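PDB 4REL: UDP-glucose:anthocyanidin 3-O-glucosyltransferase from Clitoria ternatea, which belongs to the plant glycosyltransferases of the GT-B fold, built from two Rossmann-like domains. Local coordinates for residues L230-P242 with A425-L439. Numbering follows the deposited sequence.
Sequences LQSLLYVVPLPCP and AVGPHGQAAEDFNTL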
ATOM      1  N   LEU A 230      -0.383   7.908 -20.103  1.00 13.35           N
ATOM      2  CA  LEU A 230       0.813   7.074 -19.961  1.00  9.48           C
ATOM      3  C   LEU A 230       1.144   6.318 -21.237  1.00 13.50           C
ATOM      4  O   LEU A 230       0.273   6.100 -22.079  1.00 13.23           O
ATOM      5  CB  LEU A 230       0.628   6.087 -18.799  1.00  8.60           C
ATOM      6  CG  LEU A 230       0.280   6.703 -17.436  1.00 11.59           C
ATOM      7  CD1 LEU A 230      -0.172   5.616 -16.456  1.00 11.87           C
ATOM      8  CD2 LEU A 230       1.441   7.514 -16.855  1.00 11.83           C
ATOM      9  N   GLN A 231       2.402   5.898 -21.376  1.00 11.61           N
ATOM     10  CA  GLN A 231       2.791   5.099 -22.531  1.00 12.85           C
ATOM     11  C   GLN A 231       2.123   3.736 -22.492  1.00 15.29           C
ATOM     12  O   GLN A 231       1.716   3.203 -23.521  1.00 16.27           O
ATOM     13  CB  GLN A 231       4.315   4.940 -22.598  1.00 16.04           C
ATOM     14  CG  GLN A 231       5.042   6.258 -22.752  1.00 19.89           C
ATOM     15  CD  GLN A 231       6.531   6.091 -22.961  1.00 16.62           C
ATOM     16  OE1 GLN A 231       6.984   5.126 -23.588  1.00 18.76           O
ATOM     17  NE2 GLN A 231       7.306   7.039 -22.447  1.00 12.74           N
ATOM     18  N   SER A 232       1.999   3.187 -21.291  1.00 11.61           N
ATOM     19  CA  SER A 232       1.383   1.879 -21.092  1.00  9.62           C
ATOM     20  C   SER A 232       0.972   1.743 -19.637  1.00 12.09           C
ATOM     21  O   SER A 232       1.749   2.079 -18.741  1.00 13.66           O
ATOM     22  CB  SER A 232       2.367   0.767 -21.466  1.00 16.03           C
ATOM     23  OG  SER A 232       1.792  -0.511 -21.265  1.00 16.28           O
ATOM     24  N   LEU A 233      -0.256   1.287 -19.398  1.00 10.90           N
ATOM     25  CA  LEU A 233      -0.733   1.055 -18.043  1.00  8.82           C
ATOM     26  C   LEU A 233      -1.000  -0.422 -17.880  1.00 12.83           C
ATOM     27  O   LEU A 233      -1.842  -0.978 -18.589  1.00 12.58           O
ATOM     28  CB  LEU A 233      -2.031   1.826 -17.785  1.00  9.28           C
ATOM     29  CG  LEU A 233      -2.688   1.659 -16.410  1.00 13.29           C
ATOM     30  CD1 LEU A 233      -1.838   2.276 -15.290  1.00 12.70           C
ATOM     31  CD2 LEU A 233      -4.078   2.293 -16.430  1.00 12.77           C
ATOM     32  N   LEU A 234      -0.286  -1.057 -16.954  1.00  8.83           N
ATOM     33  CA  LEU A 234      -0.395  -2.499 -16.756  1.00  8.13           C
ATOM     34  C   LEU A 234      -0.769  -2.792 -15.309  1.00 12.86           C
ATOM     35  O   LEU A 234      -0.210  -2.189 -14.381  1.00 15.44           O
ATOM     36  CB  LEU A 234       0.942  -3.178 -17.091  1.00  9.75           C
ATOM     37  CG  LEU A 234       1.531  -2.979 -18.493  1.00 11.50           C
ATOM     38  CD1 LEU A 234       2.962  -3.556 -18.595  1.00  9.59           C
ATOM     39  CD2 LEU A 234       0.622  -3.612 -19.533  1.00  9.40           C
ATOM     40  N   TYR A 235      -1.718  -3.704 -15.110  1.00 11.22           N
ATOM     41  CA  TYR A 235      -2.080  -4.129 -13.761  1.00 12.42           C
ATOM     42  C   TYR A 235      -1.554  -5.542 -13.537  1.00 19.45           C
ATOM     43  O   TYR A 235      -1.844  -6.450 -14.317  1.00 28.45           O
ATOM     44  CB  TYR A 235      -3.600  -4.119 -13.563  1.00 10.62           C
ATOM     45  CG  TYR A 235      -4.245  -2.758 -13.406  1.00 14.66           C
ATOM     46  CD1 TYR A 235      -4.710  -2.325 -12.169  1.00 15.42           C
ATOM     47  CD2 TYR A 235      -4.411  -1.917 -14.500  1.00 13.76           C
ATOM     48  CE1 TYR A 235      -5.320  -1.076 -12.027  1.00 14.36           C
ATOM     49  CE2 TYR A 235      -5.016  -0.678 -14.367  1.00 15.96           C
ATOM     50  CZ  TYR A 235      -5.462  -0.265 -13.130  1.00 17.72           C
ATOM     51  OH  TYR A 235      -6.067   0.963 -13.022  1.00 18.95           O
ATOM     52  N   VAL A 236      -0.763  -5.722 -12.487  1.00  9.42           N
ATOM     53  CA  VAL A 236      -0.307  -7.048 -12.098  1.00 11.34           C
ATOM     54  C   VAL A 236      -0.876  -7.365 -10.723  1.00 12.11           C
ATOM     55  O   VAL A 236      -0.792  -6.546  -9.802  1.00 14.63           O
ATOM     56  CB  VAL A 236       1.222  -7.139 -12.097  1.00 12.95           C
ATOM     57  CG1 VAL A 236       1.685  -8.506 -11.589  1.00 12.65           C
ATOM     58  CG2 VAL A 236       1.743  -6.895 -13.504  1.00 10.79           C
ATOM     59  N   VAL A 237      -1.482  -8.545 -10.614  1.00 13.67           N
ATOM     60  CA  VAL A 237      -2.194  -8.964  -9.411  1.00 16.89           C
ATOM     61  C   VAL A 237      -1.283  -8.861  -8.195  1.00 13.80           C
ATOM     62  O   VAL A 237      -0.179  -9.416  -8.191  1.00 15.84           O
ATOM     63  CB  VAL A 237      -2.717 -10.413  -9.570  1.00 20.77           C
ATOM     64  CG1 VAL A 237      -3.103 -11.011  -8.231  1.00 21.36           C
ATOM     65  CG2 VAL A 237      -3.899 -10.438 -10.528  1.00 25.96           C
ATOM     66  N   PRO A 238      -1.742  -8.149  -7.155  1.00 14.00           N
ATOM     67  CA  PRO A 238      -0.936  -7.859  -5.960  1.00 16.19           C
ATOM     68  C   PRO A 238      -0.808  -9.022  -4.985  1.00 14.94           C
ATOM     69  O   PRO A 238      -0.020  -8.924  -4.045  1.00 17.04           O
ATOM     70  CB  PRO A 238      -1.720  -6.724  -5.280  1.00 15.07           C
ATOM     71  CG  PRO A 238      -3.130  -6.920  -5.743  1.00 14.75           C
ATOM     72  CD  PRO A 238      -3.007  -7.390  -7.163  1.00 13.14           C
ATOM     73  N   LEU A 239      -1.584 -10.085  -5.193  1.00 13.73           N
ATOM     74  CA  LEU A 239      -1.550 -11.251  -4.318  1.00 16.40           C
ATOM     75  C   LEU A 239      -0.145 -11.823  -4.239  1.00 15.03           C
ATOM     76  O   LEU A 239       0.601 -11.780  -5.220  1.00 16.10           O
ATOM     77  CB  LEU A 239      -2.519 -12.327  -4.822  1.00 17.11           C
ATOM     78  CG  LEU A 239      -3.990 -11.909  -4.811  1.00 21.42           C
ATOM     79  CD1 LEU A 239      -4.881 -13.036  -5.334  1.00 26.05           C
ATOM     80  CD2 LEU A 239      -4.412 -11.491  -3.410  1.00 26.58           C
ATOM     81  N   PRO A 240       0.226 -12.358  -3.063  1.00 18.82           N
ATOM     82  CA  PRO A 240       1.582 -12.880  -2.863  1.00 21.78           C
ATOM     83  C   PRO A 240       1.836 -14.156  -3.650  1.00 25.68           C
ATOM     84  O   PRO A 240       0.992 -15.059  -3.662  1.00 25.52           O
ATOM     85  CB  PRO A 240       1.622 -13.190  -1.360  1.00 25.41           C
ATOM     86  CG  PRO A 240       0.187 -13.422  -0.983  1.00 25.58           C
ATOM     87  CD  PRO A 240      -0.591 -12.446  -1.836  1.00 22.21           C
ATOM     88  N   CYS A 241       2.983 -14.228  -4.312  1.00 23.98           N
ATOM     89  CA  CYS A 241       3.437 -15.492  -4.865  1.00 20.57           C
ATOM     90  C   CYS A 241       3.990 -16.309  -3.697  1.00 24.07           C
ATOM     91  O   CYS A 241       4.439 -15.738  -2.705  1.00 20.88           O
ATOM     92  CB  CYS A 241       4.508 -15.270  -5.936  1.00 26.53           C
ATOM     93  SG  CYS A 241       6.036 -14.574  -5.305  1.00 24.43           S
ATOM     94  N   PRO A 242       3.950 -17.646  -3.801  1.00 30.98           N
ATOM     95  CA  PRO A 242       4.354 -18.490  -2.669  1.00 33.64           C
ATOM     96  C   PRO A 242       5.743 -18.175  -2.101  1.00 29.81           C
ATOM     97  O   PRO A 242       5.934 -18.319  -0.890  1.00 25.80           O
ATOM     98  CB  PRO A 242       4.309 -19.915  -3.248  1.00 36.36           C
ATOM     99  CG  PRO A 242       4.186 -19.747  -4.739  1.00 36.46           C
ATOM    100  CD  PRO A 242       3.480 -18.447  -4.942  1.00 30.35           C
ATOM    101  N   ALA A 425     -10.791 -11.704 -11.254  1.00 18.84           N
ATOM    102  CA  ALA A 425      -9.714 -10.841 -11.765  1.00 19.42           C
ATOM    103  C   ALA A 425      -8.352 -11.548 -11.742  1.00 28.25           C
ATOM    104  O   ALA A 425      -7.523 -11.358 -12.642  1.00 21.95           O
ATOM    105  CB  ALA A 425      -9.638  -9.546 -10.971  1.00 23.83           C
ATOM    106  N   VAL A 426      -8.120 -12.349 -10.702  1.00 23.73           N
ATOM    107  CA  VAL A 426      -6.851 -13.066 -10.555  1.00 24.22           C
ATOM    108  C   VAL A 426      -6.866 -14.370 -11.335  1.00 27.43           C
ATOM    109  O   VAL A 426      -5.871 -15.100 -11.374  1.00 26.71           O
ATOM    110  CB  VAL A 426      -6.527 -13.366  -9.086  1.00 23.36           C
ATOM    111  CG1 VAL A 426      -6.733 -12.132  -8.256  1.00 22.69           C
ATOM    112  CG2 VAL A 426      -7.386 -14.509  -8.578  1.00 33.34           C
ATOM    113  N   GLY A 427      -8.005 -14.658 -11.957  1.00 29.12           N
ATOM    114  CA  GLY A 427      -8.132 -15.824 -12.809  1.00 29.70           C
ATOM    115  C   GLY A 427      -7.263 -15.730 -14.045  1.00 32.30           C
ATOM    116  O   GLY A 427      -6.743 -14.661 -14.365  1.00 30.06           O
ATOM    117  N   PRO A 428      -7.122 -16.851 -14.767  1.00 37.01           N
ATOM    118  CA  PRO A 428      -6.245 -17.005 -15.936  1.00 39.47           C
ATOM    119  C   PRO A 428      -6.669 -16.142 -17.119  1.00 43.43           C
ATOM    120  O   PRO A 428      -5.935 -16.052 -18.105  1.00 43.01           O
ATOM    121  CB  PRO A 428      -6.407 -18.482 -16.295  1.00 36.80           C
ATOM    122  CG  PRO A 428      -7.780 -18.828 -15.808  1.00 36.58           C
ATOM    123  CD  PRO A 428      -7.948 -18.051 -14.538  1.00 41.50           C
ATOM    124  N   HIS A 429      -7.843 -15.525 -17.020  1.00 45.07           N
ATOM    125  CA  HIS A 429      -8.370 -14.682 -18.087  1.00 50.79           C
ATOM    126  C   HIS A 429      -8.556 -13.233 -17.658  1.00 44.85           C
ATOM    127  O   HIS A 429      -9.045 -12.410 -18.434  1.00 44.97           O
ATOM    128  CB  HIS A 429      -9.706 -15.227 -18.578  1.00 62.65           C
ATOM    129  CG  HIS A 429      -9.573 -16.348 -19.556  1.00 71.55           C
ATOM    130  ND1 HIS A 429      -9.141 -16.154 -20.850  1.00 75.90           N
ATOM    131  CD2 HIS A 429      -9.811 -17.674 -19.431  1.00 75.85           C
ATOM    132  CE1 HIS A 429      -9.118 -17.314 -21.481  1.00 79.34           C
ATOM    133  NE2 HIS A 429      -9.520 -18.252 -20.643  1.00 79.35           N
ATOM    134  N   GLY A 430      -8.186 -12.923 -16.419  1.00 36.39           N
ATOM    135  CA  GLY A 430      -8.252 -11.554 -15.942  1.00 32.69           C
ATOM    136  C   GLY A 430      -7.344 -10.678 -16.781  1.00 35.01           C
ATOM    137  O   GLY A 430      -6.502 -11.190 -17.528  1.00 28.49           O
ATOM    138  N   GLN A 431      -7.516  -9.365 -16.674  1.00 41.78           N
ATOM    139  CA  GLN A 431      -6.686  -8.442 -17.437  1.00 42.27           C
ATOM    140  C   GLN A 431      -5.233  -8.646 -17.056  1.00 27.91           C
ATOM    141  O   GLN A 431      -4.343  -8.618 -17.909  1.00 19.17           O
ATOM    142  CB  GLN A 431      -7.081  -6.989 -17.163  1.00 48.13           C
ATOM    143  CG  GLN A 431      -6.362  -6.009 -18.072  1.00 51.80           C
ATOM    144  CD  GLN A 431      -6.524  -6.381 -19.537  1.00 52.19           C
ATOM    145  OE1 GLN A 431      -7.627  -6.688 -19.989  1.00 54.24           O
ATOM    146  NE2 GLN A 431      -5.422  -6.373 -20.281  1.00 49.50           N
ATOM    147  N   ALA A 432      -5.019  -8.871 -15.762  1.00 21.26           N
ATOM    148  CA  ALA A 432      -3.688  -8.932 -15.194  1.00 23.32           C
ATOM    149  C   ALA A 432      -2.849 -10.049 -15.786  1.00 13.76           C
ATOM    150  O   ALA A 432      -1.630  -9.917 -15.892  1.00 15.86           O
ATOM    151  CB  ALA A 432      -3.773  -9.078 -13.697  1.00 28.40           C
ATOM    152  N   ALA A 433      -3.481 -11.157 -16.168  1.00 16.11           N
ATOM    153  CA  ALA A 433      -2.700 -12.245 -16.754  1.00 14.96           C
ATOM    154  C   ALA A 433      -2.081 -11.767 -18.061  1.00 14.84           C
ATOM    155  O   ALA A 433      -0.897 -11.999 -18.316  1.00 16.21           O
ATOM    156  CB  ALA A 433      -3.553 -13.488 -16.968  1.00 16.50           C
ATOM    157  N   GLU A 434      -2.874 -11.070 -18.874  1.00 14.63           N
ATOM    158  CA  GLU A 434      -2.361 -10.500 -20.115  1.00 19.14           C
ATOM    159  C   GLU A 434      -1.332  -9.406 -19.825  1.00 14.87           C
ATOM    160  O   GLU A 434      -0.286  -9.332 -20.470  1.00 14.03           O
ATOM    161  CB  GLU A 434      -3.503  -9.930 -20.968  1.00 21.53           C
ATOM    162  CG  GLU A 434      -3.019  -9.238 -22.236  1.00 32.65           C
ATOM    163  CD  GLU A 434      -4.034  -8.259 -22.808  1.00 47.31           C
ATOM    164  OE1 GLU A 434      -5.247  -8.555 -22.764  1.00 48.99           O
ATOM    165  OE2 GLU A 434      -3.614  -7.186 -23.296  1.00 50.83           O
ATOM    166  N   ASP A 435      -1.629  -8.553 -18.850  1.00  9.81           N
ATOM    167  CA  ASP A 435      -0.740  -7.448 -18.529  1.00  8.68           C
ATOM    168  C   ASP A 435       0.603  -7.938 -18.006  1.00 12.59           C
ATOM    169  O   ASP A 435       1.634  -7.334 -18.297  1.00 11.58           O
ATOM    170  CB  ASP A 435      -1.399  -6.507 -17.514  1.00 10.77           C
ATOM    171  CG  ASP A 435      -2.454  -5.627 -18.144  1.00 15.59           C
ATOM    172  OD1 ASP A 435      -2.721  -5.786 -19.365  1.00 15.12           O
ATOM    173  OD2 ASP A 435      -3.022  -4.788 -17.414  1.00 15.02           O
ATOM    174  N   PHE A 436       0.588  -9.030 -17.247  1.00  9.15           N
ATOM    175  CA  PHE A 436       1.828  -9.609 -16.752  1.00 14.57           C
ATOM    176  C   PHE A 436       2.662 -10.103 -17.925  1.00 11.82           C
ATOM    177  O   PHE A 436       3.876  -9.891 -17.972  1.00 11.14           O
ATOM    178  CB  PHE A 436       1.565 -10.756 -15.777  1.00 12.27           C
ATOM    179  CG  PHE A 436       2.825 -11.384 -15.234  1.00 12.33           C
ATOM    180  CD1 PHE A 436       3.544 -10.765 -14.224  1.00 11.61           C
ATOM    181  CD2 PHE A 436       3.281 -12.591 -15.730  1.00 10.78           C
ATOM    182  CE1 PHE A 436       4.708 -11.344 -13.718  1.00 12.13           C
ATOM    183  CE2 PHE A 436       4.445 -13.175 -15.226  1.00 14.69           C
ATOM    184  CZ  PHE A 436       5.154 -12.547 -14.221  1.00 14.12           C
ATOM    185  N   ASN A 437       2.023 -10.762 -18.885  1.00 12.80           N
ATOM    186  CA  ASN A 437       2.737 -11.232 -20.066  0.50 11.36           C
ATOM    187  C   ASN A 437       3.323 -10.062 -20.847  1.00 13.06           C
ATOM    188  O   ASN A 437       4.433 -10.137 -21.355  1.00 13.14           O
ATOM    189  CB  ASN A 437       1.828 -12.090 -20.956  0.50 11.84           C
ATOM    190  CG  ASN A 437       1.500 -13.434 -20.334  0.50 17.09           C
ATOM    191  OD1 ASN A 437       2.315 -14.013 -19.617  0.50 17.31           O
ATOM    192  ND2 ASN A 437       0.298 -13.938 -20.606  0.50 21.94           N
ATOM    193  N   THR A 438       2.573  -8.965 -20.920  1.00 11.15           N
ATOM    194  CA  THR A 438       3.055  -7.776 -21.610  1.00 12.46           C
ATOM    195  C   THR A 438       4.323  -7.247 -20.950  1.00 12.47           C
ATOM    196  O   THR A 438       5.293  -6.888 -21.633  1.00 11.60           O
ATOM    197  CB  THR A 438       1.975  -6.675 -21.622  1.00 11.37           C
ATOM    198  OG1 THR A 438       0.874  -7.128 -22.414  1.00 12.54           O
ATOM    199  CG2 THR A 438       2.516  -5.382 -22.217  1.00 13.37           C
ATOM    200  N   LEU A 439       4.314  -7.225 -19.620  1.00  9.92           N
ATOM    201  CA  LEU A 439       5.462  -6.781 -18.841  1.00 10.07           C
ATOM    202  C   LEU A 439       6.664  -7.687 -19.071  1.00 10.85           C
ATOM    203  O   LEU A 439       7.777  -7.210 -19.287  1.00  9.61           O
ATOM    204  CB  LEU A 439       5.102  -6.715 -17.351  1.00 12.17           C
ATOM    205  CG  LEU A 439       6.217  -6.383 -16.359  1.00 14.32           C
ATOM    206  CD1 LEU A 439       6.870  -5.050 -16.700  1.00 13.77           C
ATOM    207  CD2 LEU A 439       5.668  -6.363 -14.920  1.00  9.30           C
TER
HETATM  208  O   HOH W   1      -4.194  -2.683 -18.265  1.00 31.11           O
HETATM  209  O   HOH W   2      -1.026 -10.466 -13.013  1.00 21.07           O
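Asp435, on the C-terminal helix of this GT-B fold, grips the backbone of Tyr235 in strand 233-235, an edge strand of the N-terminal parallel sheet. The last helix of the chain packs here on the edge of the first Rossmann-like domain, its axis crossing the strand at -120°.

Polar contacts centre on the Asp435 carboxylate. Tyr235 N donates an almost straight bond (177°) to the anti side of Asp435 OD2, 2.9 Å away, on the strand edge facing away from strand 208-211. A water donates to the same OD2 and to Leu233 O, linking the carboxylate to the strand two residues before Tyr235. Gln431 NE2, one helical turn earlier, reaches Asp435 OD1 at 2.9 Å from above the carboxylate plane, so both oxygens are held and the group's rotation is restricted. A second water accepts from Val237 N and donates weakly to Ala432 O. The Tyr235 hydroxyl itself bonds to Asp218.

Apolar packing flanks this grip. With its CG anti to the carbonyl carbon (chi1 -58°), Leu234 splays its branches over the helix: CD2 meets Thr438 CG2 at 3.7 Å, and CD1 lies against Leu439 CB. Val236 CG1 approaches the Phe436 ring obliquely at CD1, while helix 18-31 touches both residues from outside this pair. Beyond the strand, Val426 CG1 receives Val237 CG1 and Leu239 CD1, each side chain crossing it nearly at right angles.

Tyr235 O, buried without a conventional hydrogen-bond partner, receives a CA-H...O contact from Ala432 CA at 3.2 Å, while Ala432 CB presses tightly on Val237 CG2 at 3.5 Å.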